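Local coordinates for hypothetical protein MTH1491 (PDB 1L1S), which is of unknown function but belongs to the DsrE/DsrF-like family, whose better-known members take part in sulfur transfer, and assembles from several copies of one chain, at residues I37-Y42 with G66-C72; H9-D13 with S43-V48; D3-V7 with L32-R36. All coordinates share one frame. Numbering follows the deposited sequence.

Interaction 1: I37-Y42 with G66-C72; sequences IEVVAY and GVRFCAC
V39, in the t rotamer, lies against the ring of F69, its CB 3.6 Å from F69 CD2, while its CG2 reaches V67 CG1 at 3.9 Å. F69 takes the m rotamer, and beyond V39 its ring packs on V59, L62 and T63 of helix 56-64. Both backbones are extended, and residues 37-41 of strand 35-41 and strand 68-72 run the same way, their axes 4.6 Å apart at closest and inclined by 23°. The register pairs E38 with R68, V39 with F69 and V40 with C70, at CA-CA distances of 4.7, 4.7 and 4.8 Å. As in any parallel ladder, V39 bonds to the residues flanking its partner F69: its N donates to R68 O (2.8 Å) and its O accepts from C70 N (2.7 Å). R68 N to I37 O (3.2 Å) and A41 N to C70 O (3.1 Å) extend the series. These are the two strands of a beta-alpha-beta unit whose crossover is helix 56-64. That helix ends in a Schellman motif with G66, at positive phi, as its C' residue, and the chain then turns into the strand. A water accepts from I37 N (3.0 Å) and donates weakly to G66 O (3.1 Å). On the face of E38, R68, V40 and C70, a fully extended R68 forms a salt bridge from NH1 to E38 OE2 (2.9 Å). The E38 carboxylate also meets H99 and R103 of helix 96-105, and R68 has a second acidic partner in D91. Past the ladder, Y42 CB touches C72 CB at 3.8 Å, and the p rotamer of Y42 carries its ring away from C72 to meet the H9 ring.

Interaction 2: H9-D13 with S43-V48; sequences HIDED and SMGVNV
D13 adopts chi1 near +60° (p), which brings its OD2 within 3.3 Å of N47 ND2, the donor of the hydrogen bond joining the two segments; N47 itself is m. D13 CB also rests 3.4 Å from M44 O and 4.4 Å from V48 CG2. M44, a selenomethionine, is m at all three chi angles, its CB 4.2 Å from E12 CA. S43 has positive phi, after which 44-48 turn through helical backbone angles. The CA atoms come nearest at D11 and G45, 4.1 Å apart, and D11 C lies 3.5 Å from G45 N. A side chain on G45 would collide with I10 O, so glycine permits this approach, and G45 CA makes a CA-H...O contact with E12 O (3.4 Å). D11, also p, turns its carboxylate back along its own segment, OD1 accepting from H9 NE2 at 3.1 Å: a His-carboxylate pair. The contact thus joins the loops following two adjacent parallel strands, 4-10 and 35-41, at the C-terminal ends of the strands, with V18 and L21 of helix 15-31 beside V48 and I10.

Interaction 3: D3-V7 with L32-R36; sequences DYRVV and LESVR
This is a parallel beta-ladder contact at the start of two neighbouring strands, 4-10 and 35-41, which helix 15-31 connects as a beta-alpha-beta unit. It illustrates how a strand can enter a sheet soon after a helix ends: L32 is the first residue to leave helical geometry, and by V35 the chain is already paired. The register sets Y4 beside V35 (CA-CA 4.5 Å) and R5 beside R36 (4.7 Å). Three hydrogen bonds hold it: Y4 N to S34 O at 3.2 Å, R36 N to Y4 O at 2.7 Å and V6 N to R36 O at 2.9 Å. Between them, V35 CA lies 3.2 Å from Y4 O and R5 CA 3.4 Å from R36 O, both CA-H...O contacts. Y4, in the m rotamer, places CD1 3.8 Å from L32 CG and CB 3.9 Å from V35 CG2; V6 CG1 approaches the same V35 methyl at 3.7 Å. On the other face, the R5 and R36 side chains meet through R5 CG and R36 CB, 4.2 Å apart. R36 is extended throughout, whereas R5, m at chi1 and again at chi3, leads its guanidinium away from the 32-36 segment. W108 touches both arginines. Strand 109-111 bonds to strand 4-10 along its other edge, at R5 and V7, and V101, R102 and T105 of a neighbouring subunit pack against V6, L32 and Y4.

All three interactions build on one parallel sheet, in which strand 35-41 lies between strands 4-10 and 68-72. Interaction 3 closes the first beta-alpha-beta unit before interaction 1 opens the next, and their centres are 14 Å apart on the shared middle strand, where E38 N to V6 O (3.0 Å) probably continues the hydrogen bonding. Interaction 2 crosses both along the sequence. Its centre lies 11 Å from that of interaction 1 and 22 Å from that of interaction 3, beyond the chain's centre. Successive units thus share a strand; the first strands step in one direction, while the last, 109-111, returns to the other side of strand 4-10. Interactions 1 and 2 touch one neighbouring subunit, interaction 3 another.

Interaction 1: I37-Y42 with G66-C72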
ATOM      1  N   ILE A  37       9.325 -15.140  -0.779  1.00 21.15           N
ATOM      2  CA  ILE A  37       9.008 -13.903  -0.079  1.00 19.42           C
ATOM      3  C   ILE A  37      10.190 -13.026   0.337  1.00 19.54           C
ATOM      4  O   ILE A  37      11.179 -13.521   0.878  1.00 18.85           O
ATOM      5  CB  ILE A  37       8.244 -14.179   1.226  1.00 18.94           C
ATOM      6  CG1 ILE A  37       7.035 -15.087   0.980  1.00 18.70           C
ATOM      7  CG2 ILE A  37       7.802 -12.856   1.846  1.00 17.60           C
ATOM      8  CD1 ILE A  37       6.231 -15.371   2.267  1.00 18.24           C
ATOM      9  N   GLU A  38      10.046 -11.717   0.123  1.00 18.34           N
ATOM     10  CA  GLU A  38      11.044 -10.744   0.546  1.00 17.08           C
ATOM     11  C   GLU A  38      10.345  -9.655   1.335  1.00 15.93           C
ATOM     12  O   GLU A  38       9.236  -9.248   0.997  1.00 16.04           O
ATOM     13  CB  GLU A  38      11.768 -10.112  -0.640  1.00 17.87           C
ATOM     14  CG  GLU A  38      12.611 -11.096  -1.436  1.00 20.22           C
ATOM     15  CD  GLU A  38      13.547 -10.401  -2.410  1.00 20.90           C
ATOM     16  OE1 GLU A  38      13.216  -9.273  -2.850  1.00 20.23           O
ATOM     17  OE2 GLU A  38      14.604 -10.987  -2.737  1.00 21.26           O
ATOM     18  N   VAL A  39      10.993  -9.196   2.397  1.00 15.21           N
ATOM     19  CA  VAL A  39      10.445  -8.143   3.235  1.00 14.47           C
ATOM     20  C   VAL A  39      11.401  -6.948   3.207  1.00 15.98           C
ATOM     21  O   VAL A  39      12.539  -7.029   3.689  1.00 15.29           O
ATOM     22  CB  VAL A  39      10.272  -8.612   4.690  1.00 15.14           C
ATOM     23  CG1 VAL A  39       9.731  -7.490   5.531  1.00 13.24           C
ATOM     24  CG2 VAL A  39       9.331  -9.799   4.757  1.00 14.10           C
ATOM     25  N   VAL A  40      10.922  -5.847   2.632  1.00 15.29           N
ATOM     26  CA  VAL A  40      11.700  -4.630   2.522  1.00 15.40           C
ATOM     27  C   VAL A  40      11.250  -3.634   3.579  1.00 16.98           C
ATOM     28  O   VAL A  40      10.098  -3.181   3.584  1.00 16.66           O
ATOM     29  CB  VAL A  40      11.534  -3.977   1.133  1.00 16.14           C
ATOM     30  CG1 VAL A  40      12.351  -2.676   1.067  1.00 13.56           C
ATOM     31  CG2 VAL A  40      11.977  -4.941   0.048  1.00 13.78           C
ATOM     32  N   ALA A  41      12.175  -3.288   4.463  1.00 17.48           N
ATOM     33  CA  ALA A  41      11.895  -2.365   5.541  1.00 19.81           C
ATOM     34  C   ALA A  41      12.793  -1.147   5.440  1.00 21.81           C
ATOM     35  O   ALA A  41      14.012  -1.284   5.284  1.00 24.50           O
ATOM     36  CB  ALA A  41      12.124  -3.056   6.873  1.00 19.41           C
ATOM     37  N   TYR A  42      12.205   0.043   5.494  1.00 21.66           N
ATOM     38  CA  TYR A  42      13.013   1.253   5.469  1.00 22.26           C
ATOM     39  C   TYR A  42      12.437   2.255   6.466  1.00 21.58           C
ATOM     40  O   TYR A  42      11.414   1.981   7.090  1.00 21.58           O
ATOM     41  CB  TYR A  42      13.146   1.820   4.044  1.00 22.41           C
ATOM     42  CG  TYR A  42      11.871   2.224   3.332  1.00 23.56           C
ATOM     43  CD1 TYR A  42      11.263   3.457   3.586  1.00 24.85           C
ATOM     44  CD2 TYR A  42      11.303   1.399   2.362  1.00 23.63           C
ATOM     45  CE1 TYR A  42      10.121   3.861   2.883  1.00 25.09           C
ATOM     46  CE2 TYR A  42      10.155   1.792   1.652  1.00 25.28           C
ATOM     47  CZ  TYR A  42       9.573   3.023   1.918  1.00 26.81           C
ATOM     48  OH  TYR A  42       8.437   3.418   1.225  1.00 29.18           O
ATOM     49  N   GLY A  66      13.355 -19.323   4.731  1.00 26.98           N
ATOM     50  CA  GLY A  66      13.496 -18.837   3.372  1.00 25.15           C
ATOM     51  C   GLY A  66      13.092 -17.398   3.124  1.00 24.19           C
ATOM     52  O   GLY A  66      13.226 -16.905   2.003  1.00 23.79           O
ATOM     53  N   VAL A  67      12.584 -16.719   4.149  1.00 22.49           N
ATOM     54  CA  VAL A  67      12.182 -15.324   3.998  1.00 20.17           C
ATOM     55  C   VAL A  67      13.413 -14.418   4.027  1.00 20.42           C
ATOM     56  O   VAL A  67      14.234 -14.482   4.947  1.00 18.68           O
ATOM     57  CB  VAL A  67      11.223 -14.866   5.134  1.00 19.19           C
ATOM     58  CG1 VAL A  67      10.819 -13.403   4.914  1.00 18.31           C
ATOM     59  CG2 VAL A  67       9.991 -15.756   5.186  1.00 17.27           C
ATOM     60  N   ARG A  68      13.520 -13.561   3.022  1.00 20.36           N
ATOM     61  CA  ARG A  68      14.628 -12.633   2.923  1.00 20.41           C
ATOM     62  C   ARG A  68      14.247 -11.213   3.378  1.00 21.40           C
ATOM     63  O   ARG A  68      13.415 -10.543   2.755  1.00 19.74           O
ATOM     64  CB  ARG A  68      15.138 -12.588   1.474  1.00 19.52           C
ATOM     65  CG  ARG A  68      16.344 -11.697   1.272  1.00 20.21           C
ATOM     66  CD  ARG A  68      16.648 -11.475  -0.214  1.00 21.71           C
ATOM     67  NE  ARG A  68      17.876 -10.703  -0.398  1.00 20.44           N
ATOM     68  CZ  ARG A  68      18.157  -9.987  -1.483  1.00 22.07           C
ATOM     69  NH1 ARG A  68      17.291  -9.936  -2.486  1.00 19.99           N
ATOM     70  NH2 ARG A  68      19.310  -9.333  -1.570  1.00 21.62           N
ATOM     71  N   PHE A  69      14.859 -10.758   4.466  1.00 21.38           N
ATOM     72  CA  PHE A  69      14.601  -9.409   4.955  1.00 22.14           C
ATOM     73  C   PHE A  69      15.684  -8.500   4.381  1.00 23.09           C
ATOM     74  O   PHE A  69      16.865  -8.835   4.422  1.00 22.35           O
ATOM     75  CB  PHE A  69      14.626  -9.368   6.483  1.00 21.11           C
ATOM     76  CG  PHE A  69      13.469 -10.078   7.115  1.00 22.57           C
ATOM     77  CD1 PHE A  69      13.483 -11.462   7.268  1.00 21.94           C
ATOM     78  CD2 PHE A  69      12.357  -9.367   7.552  1.00 21.64           C
ATOM     79  CE1 PHE A  69      12.414 -12.120   7.845  1.00 22.18           C
ATOM     80  CE2 PHE A  69      11.281 -10.019   8.133  1.00 21.70           C
ATOM     81  CZ  PHE A  69      11.309 -11.395   8.281  1.00 22.44           C
ATOM     82  N   CYS A  70      15.262  -7.358   3.847  1.00 24.17           N
ATOM     83  CA  CYS A  70      16.156  -6.391   3.222  1.00 25.73           C
ATOM     84  C   CYS A  70      16.088  -5.016   3.876  1.00 26.19           C
ATOM     85  O   CYS A  70      15.009  -4.454   4.038  1.00 26.29           O
ATOM     86  CB  CYS A  70      15.797  -6.252   1.742  1.00 26.02           C
ATOM     87  SG  CYS A  70      15.649  -7.837   0.877  1.00 29.62           S
ATOM     88  N   ALA A  71      17.251  -4.485   4.243  1.00 27.60           N
ATOM     89  CA  ALA A  71      17.361  -3.171   4.867  1.00 28.87           C
ATOM     90  C   ALA A  71      17.836  -2.198   3.792  1.00 30.18           C
ATOM     91  O   ALA A  71      18.560  -2.583   2.875  1.00 29.73           O
ATOM     92  CB  ALA A  71      18.357  -3.218   6.020  1.00 29.02           C
ATOM     93  N   CYS A  72      17.420  -0.943   3.906  1.00 32.60           N
ATOM     94  CA  CYS A  72      17.773   0.074   2.929  1.00 35.50           C
ATOM     95  C   CYS A  72      19.139   0.688   3.213  1.00 38.14           C
ATOM     96  O   CYS A  72      19.360   1.281   4.273  1.00 38.08           O
ATOM     97  CB  CYS A  72      16.698   1.162   2.917  1.00 35.06           C
ATOM     98  SG  CYS A  72      16.927   2.390   1.643  1.00 35.78           S
TER
HETATM   99  O   HOH W   1      10.371 -17.271   0.979  1.00 32.85           O

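Interaction 2: H9-D13 with S43-V48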
ATOM      1  N   HIS A   9       6.275  -4.576   2.147  1.00 13.14           N
ATOM      2  CA  HIS A   9       6.810  -3.246   2.381  1.00 14.19           C
ATOM      3  C   HIS A   9       6.377  -2.760   3.747  1.00 15.19           C
ATOM      4  O   HIS A   9       5.192  -2.725   4.045  1.00 15.46           O
ATOM      5  CB  HIS A   9       6.277  -2.330   1.271  1.00 14.59           C
ATOM      6  CG  HIS A   9       6.448  -0.864   1.515  1.00 15.79           C
ATOM      7  ND1 HIS A   9       5.955   0.083   0.642  1.00 15.69           N
ATOM      8  CD2 HIS A   9       7.028  -0.174   2.527  1.00 16.61           C
ATOM      9  CE1 HIS A   9       6.219   1.291   1.105  1.00 14.45           C
ATOM     10  NE2 HIS A   9       6.869   1.165   2.247  1.00 17.21           N
ATOM     11  N   ILE A  10       7.345  -2.416   4.584  1.00 15.62           N
ATOM     12  CA  ILE A  10       7.036  -1.873   5.897  1.00 16.33           C
ATOM     13  C   ILE A  10       7.974  -0.698   6.179  1.00 17.16           C
ATOM     14  O   ILE A  10       9.181  -0.808   6.002  1.00 17.64           O
ATOM     15  CB  ILE A  10       7.163  -2.946   6.987  1.00 16.95           C
ATOM     16  CG1 ILE A  10       6.659  -2.390   8.313  1.00 17.55           C
ATOM     17  CG2 ILE A  10       8.605  -3.441   7.103  1.00 16.18           C
ATOM     18  CD1 ILE A  10       6.634  -3.442   9.400  1.00 18.81           C
ATOM     19  N   ASP A  11       7.415   0.439   6.576  1.00 17.50           N
ATOM     20  CA  ASP A  11       8.238   1.601   6.880  1.00 18.94           C
ATOM     21  C   ASP A  11       7.919   2.226   8.242  1.00 20.68           C
ATOM     22  O   ASP A  11       8.265   3.376   8.506  1.00 21.19           O
ATOM     23  CB  ASP A  11       8.132   2.650   5.756  1.00 18.21           C
ATOM     24  CG  ASP A  11       6.683   3.018   5.409  1.00 17.95           C
ATOM     25  OD1 ASP A  11       6.442   3.463   4.260  1.00 18.60           O
ATOM     26  OD2 ASP A  11       5.789   2.875   6.268  1.00 16.63           O
ATOM     27  N   GLU A  12       7.262   1.457   9.101  1.00 21.82           N
ATOM     28  CA  GLU A  12       6.908   1.913  10.449  1.00 25.07           C
ATOM     29  C   GLU A  12       7.346   0.801  11.393  1.00 25.53           C
ATOM     30  O   GLU A  12       7.602  -0.316  10.950  1.00 25.36           O
ATOM     31  CB  GLU A  12       5.388   2.123  10.567  1.00 26.32           C
ATOM     32  CG  GLU A  12       4.810   3.002   9.452  1.00 32.11           C
ATOM     33  CD  GLU A  12       3.282   2.955   9.358  1.00 33.99           C
ATOM     34  OE1 GLU A  12       2.604   3.710  10.094  1.00 35.90           O
ATOM     35  OE2 GLU A  12       2.760   2.157   8.544  1.00 34.84           O
ATOM     36  N   ASP A  13       7.443   1.092  12.686  1.00 26.73           N
ATOM     37  CA  ASP A  13       7.844   0.055  13.630  1.00 28.40           C
ATOM     38  C   ASP A  13       6.876  -0.099  14.800  1.00 27.95           C
ATOM     39  O   ASP A  13       7.201  -0.740  15.799  1.00 27.75           O
ATOM     40  CB  ASP A  13       9.271   0.303  14.137  1.00 29.36           C
ATOM     41  CG  ASP A  13       9.393   1.561  14.981  1.00 31.36           C
ATOM     42  OD1 ASP A  13       8.590   2.497  14.799  1.00 31.87           O
ATOM     43  OD2 ASP A  13      10.319   1.624  15.820  1.00 34.43           O
ATOM     44  N   SER A  43      13.105   3.392   6.627  1.00 22.31           N
ATOM     45  CA  SER A  43      12.709   4.403   7.600  1.00 22.79           C
ATOM     46  C   SER A  43      12.614   3.713   8.959  1.00 23.86           C
ATOM     47  O   SER A  43      13.417   2.826   9.270  1.00 24.05           O
ATOM     48  CB  SER A  43      11.371   5.038   7.227  1.00 23.71           C
ATOM     49  OG  SER A  43      10.989   6.022   8.184  1.00 24.63           O
HETATM   50  N   MSE A  44      11.629   4.089   9.761  1.00 24.95           N
HETATM   51  CA  MSE A  44      11.468   3.504  11.085  1.00 26.66           C
HETATM   52  C   MSE A  44      11.368   1.987  11.020  1.00 25.64           C
HETATM   53  O   MSE A  44      11.727   1.287  11.966  1.00 24.53           O
HETATM   54  CB  MSE A  44      10.229   4.090  11.756  1.00 31.98           C
HETATM   55  CG  MSE A  44      10.361   5.585  12.036  1.00 39.41           C
HETATM   56 SE   MSE A  44      11.958   5.926  13.106  1.00 51.04          SE
HETATM   57  CE  MSE A  44      11.231   5.352  14.826  1.00 46.39           C
ATOM     58  N   GLY A  45      10.882   1.490   9.887  1.00 24.75           N
ATOM     59  CA  GLY A  45      10.752   0.057   9.699  1.00 23.45           C
ATOM     60  C   GLY A  45      12.045  -0.731   9.869  1.00 22.73           C
ATOM     61  O   GLY A  45      12.014  -1.900  10.244  1.00 22.46           O
ATOM     62  N   VAL A  46      13.196  -0.124   9.606  1.00 22.45           N
ATOM     63  CA  VAL A  46      14.425  -0.895   9.770  1.00 21.98           C
ATOM     64  C   VAL A  46      14.712  -1.281  11.225  1.00 21.35           C
ATOM     65  O   VAL A  46      15.418  -2.265  11.477  1.00 19.76           O
ATOM     66  CB  VAL A  46      15.635  -0.168   9.183  1.00 22.92           C
ATOM     67  CG1 VAL A  46      15.387   0.093   7.703  1.00 25.10           C
ATOM     68  CG2 VAL A  46      15.904   1.117   9.940  1.00 24.42           C
ATOM     69  N   ASN A  47      14.168  -0.531  12.180  1.00 20.56           N
ATOM     70  CA  ASN A  47      14.394  -0.865  13.581  1.00 21.75           C
ATOM     71  C   ASN A  47      13.972  -2.307  13.857  1.00 21.79           C
ATOM     72  O   ASN A  47      14.465  -2.944  14.779  1.00 22.71           O
ATOM     73  CB  ASN A  47      13.632   0.092  14.503  1.00 22.70           C
ATOM     74  CG  ASN A  47      14.146   1.515  14.407  1.00 23.71           C
ATOM     75  OD1 ASN A  47      15.330   1.735  14.157  1.00 24.86           O
ATOM     76  ND2 ASN A  47      13.264   2.488  14.619  1.00 23.63           N
ATOM     77  N   VAL A  48      13.067  -2.825  13.036  1.00 21.63           N
ATOM     78  CA  VAL A  48      12.604  -4.192  13.199  1.00 21.11           C
ATOM     79  C   VAL A  48      13.687  -5.205  12.852  1.00 21.17           C
ATOM     80  O   VAL A  48      13.667  -6.340  13.334  1.00 20.66           O
ATOM     81  CB  VAL A  48      11.373  -4.466  12.316  1.00 21.06           C
ATOM     82  CG1 VAL A  48      11.134  -5.963  12.206  1.00 20.81           C
ATOM     83  CG2 VAL A  48      10.149  -3.786  12.921  1.00 19.98           C
TER

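Interaction 3: D3-V7 with L32-R36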
ATOM      1  N   ASP A   3       6.932 -20.435  -8.642  1.00 30.77           N
ATOM      2  CA  ASP A   3       5.500 -20.023  -8.616  1.00 30.18           C
ATOM      3  C   ASP A   3       5.320 -18.565  -8.167  1.00 29.17           C
ATOM      4  O   ASP A   3       5.750 -17.637  -8.859  1.00 29.34           O
ATOM      5  CB  ASP A   3       4.711 -20.931  -7.678  1.00 32.45           C
ATOM      6  CG  ASP A   3       3.307 -21.198  -8.171  1.00 33.41           C
ATOM      7  OD1 ASP A   3       2.462 -21.614  -7.353  1.00 35.14           O
ATOM      8  OD2 ASP A   3       3.049 -21.009  -9.378  1.00 35.84           O
ATOM      9  N   TYR A   4       4.693 -18.362  -7.008  1.00 26.11           N
ATOM     10  CA  TYR A   4       4.446 -17.008  -6.523  1.00 24.44           C
ATOM     11  C   TYR A   4       5.656 -16.303  -5.931  1.00 23.89           C
ATOM     12  O   TYR A   4       6.493 -16.910  -5.260  1.00 23.38           O
ATOM     13  CB  TYR A   4       3.312 -16.995  -5.498  1.00 24.42           C
ATOM     14  CG  TYR A   4       1.996 -17.467  -6.052  1.00 24.56           C
ATOM     15  CD1 TYR A   4       1.532 -18.753  -5.787  1.00 26.04           C
ATOM     16  CD2 TYR A   4       1.215 -16.635  -6.851  1.00 23.24           C
ATOM     17  CE1 TYR A   4       0.314 -19.204  -6.300  1.00 25.90           C
ATOM     18  CE2 TYR A   4       0.000 -17.072  -7.371  1.00 24.67           C
ATOM     19  CZ  TYR A   4      -0.445 -18.359  -7.088  1.00 25.40           C
ATOM     20  OH  TYR A   4      -1.648 -18.802  -7.573  1.00 25.98           O
ATOM     21  N   ARG A   5       5.725 -15.006  -6.200  1.00 22.35           N
ATOM     22  CA  ARG A   5       6.813 -14.161  -5.724  1.00 21.53           C
ATOM     23  C   ARG A   5       6.196 -12.884  -5.180  1.00 20.10           C
ATOM     24  O   ARG A   5       5.446 -12.191  -5.881  1.00 19.69           O
ATOM     25  CB  ARG A   5       7.754 -13.827  -6.877  1.00 21.83           C
ATOM     26  CG  ARG A   5       8.459 -15.033  -7.484  1.00 24.00           C
ATOM     27  CD  ARG A   5       9.181 -14.601  -8.745  1.00 25.29           C
ATOM     28  NE  ARG A   5       8.220 -14.052  -9.694  1.00 27.05           N
ATOM     29  CZ  ARG A   5       8.544 -13.379 -10.790  1.00 28.50           C
ATOM     30  NH1 ARG A   5       9.817 -13.163 -11.093  1.00 27.82           N
ATOM     31  NH2 ARG A   5       7.584 -12.918 -11.579  1.00 29.61           N
ATOM     32  N   VAL A   6       6.521 -12.562  -3.938  1.00 18.17           N
ATOM     33  CA  VAL A   6       5.958 -11.379  -3.315  1.00 16.43           C
ATOM     34  C   VAL A   6       6.928 -10.652  -2.397  1.00 15.62           C
ATOM     35  O   VAL A   6       7.708 -11.260  -1.661  1.00 14.62           O
ATOM     36  CB  VAL A   6       4.666 -11.758  -2.524  1.00 17.27           C
ATOM     37  CG1 VAL A   6       4.925 -12.950  -1.662  1.00 17.41           C
ATOM     38  CG2 VAL A   6       4.183 -10.592  -1.663  1.00 15.17           C
ATOM     39  N   VAL A   7       6.865  -9.330  -2.453  1.00 14.82           N
ATOM     40  CA  VAL A   7       7.698  -8.492  -1.621  1.00 14.41           C
ATOM     41  C   VAL A   7       6.798  -7.627  -0.735  1.00 14.06           C
ATOM     42  O   VAL A   7       5.870  -6.957  -1.228  1.00 13.58           O
ATOM     43  CB  VAL A   7       8.630  -7.584  -2.487  1.00 15.53           C
ATOM     44  CG1 VAL A   7       7.815  -6.784  -3.481  1.00 15.15           C
ATOM     45  CG2 VAL A   7       9.419  -6.642  -1.597  1.00 15.86           C
ATOM     46  N   LEU A  32      -0.213 -20.684   0.319  1.00 33.71           N
ATOM     47  CA  LEU A  32       0.336 -20.863  -1.023  1.00 33.54           C
ATOM     48  C   LEU A  32       1.313 -22.028  -1.045  1.00 33.88           C
ATOM     49  O   LEU A  32       2.237 -22.087  -0.234  1.00 34.19           O
ATOM     50  CB  LEU A  32       1.050 -19.587  -1.471  1.00 33.31           C
ATOM     51  CG  LEU A  32       0.283 -18.505  -2.241  1.00 33.76           C
ATOM     52  CD1 LEU A  32      -1.176 -18.434  -1.810  1.00 34.02           C
ATOM     53  CD2 LEU A  32       0.992 -17.174  -2.035  1.00 33.08           C
ATOM     54  N   GLU A  33       1.105 -22.947  -1.984  1.00 34.41           N
ATOM     55  CA  GLU A  33       1.953 -24.127  -2.138  1.00 35.24           C
ATOM     56  C   GLU A  33       3.415 -23.730  -2.241  1.00 34.26           C
ATOM     57  O   GLU A  33       4.271 -24.225  -1.505  1.00 34.42           O
ATOM     58  CB  GLU A  33       1.605 -24.885  -3.424  1.00 37.47           C
ATOM     59  CG  GLU A  33       0.167 -25.354  -3.585  1.00 41.09           C
ATOM     60  CD  GLU A  33      -0.143 -25.726  -5.041  1.00 43.43           C
ATOM     61  OE1 GLU A  33      -0.348 -24.801  -5.864  1.00 43.97           O
ATOM     62  OE2 GLU A  33      -0.161 -26.935  -5.369  1.00 43.60           O
ATOM     63  N   SER A  34       3.685 -22.843  -3.190  1.00 32.70           N
ATOM     64  CA  SER A  34       5.034 -22.374  -3.463  1.00 30.82           C
ATOM     65  C   SER A  34       5.120 -20.848  -3.562  1.00 29.65           C
ATOM     66  O   SER A  34       4.511 -20.234  -4.446  1.00 28.44           O
ATOM     67  CB  SER A  34       5.515 -22.988  -4.775  1.00 30.95           C
ATOM     68  OG  SER A  34       6.711 -22.377  -5.211  1.00 32.59           O
ATOM     69  N   VAL A  35       5.879 -20.236  -2.659  1.00 27.83           N
ATOM     70  CA  VAL A  35       6.023 -18.790  -2.699  1.00 26.06           C
ATOM     71  C   VAL A  35       7.365 -18.302  -2.202  1.00 25.08           C
ATOM     72  O   VAL A  35       7.888 -18.761  -1.186  1.00 23.54           O
ATOM     73  CB  VAL A  35       4.939 -18.073  -1.882  1.00 25.75           C
ATOM     74  CG1 VAL A  35       5.058 -18.429  -0.399  1.00 25.64           C
ATOM     75  CG2 VAL A  35       5.072 -16.578  -2.080  1.00 25.83           C
ATOM     76  N   ARG A  36       7.909 -17.354  -2.946  1.00 23.92           N
ATOM     77  CA  ARG A  36       9.174 -16.746  -2.608  1.00 24.17           C
ATOM     78  C   ARG A  36       8.806 -15.396  -1.975  1.00 23.13           C
ATOM     79  O   ARG A  36       8.047 -14.611  -2.552  1.00 21.53           O
ATOM     80  CB  ARG A  36       9.992 -16.572  -3.882  1.00 26.21           C
ATOM     81  CG  ARG A  36      11.380 -16.049  -3.663  1.00 28.52           C
ATOM     82  CD  ARG A  36      12.177 -16.156  -4.941  1.00 30.48           C
ATOM     83  NE  ARG A  36      13.482 -15.523  -4.783  1.00 32.74           N
ATOM     84  CZ  ARG A  36      14.254 -15.153  -5.793  1.00 33.44           C
ATOM     85  NH1 ARG A  36      13.855 -15.358  -7.045  1.00 33.46           N
ATOM     86  NH2 ARG A  36      15.411 -14.550  -5.548  1.00 35.04           N
TER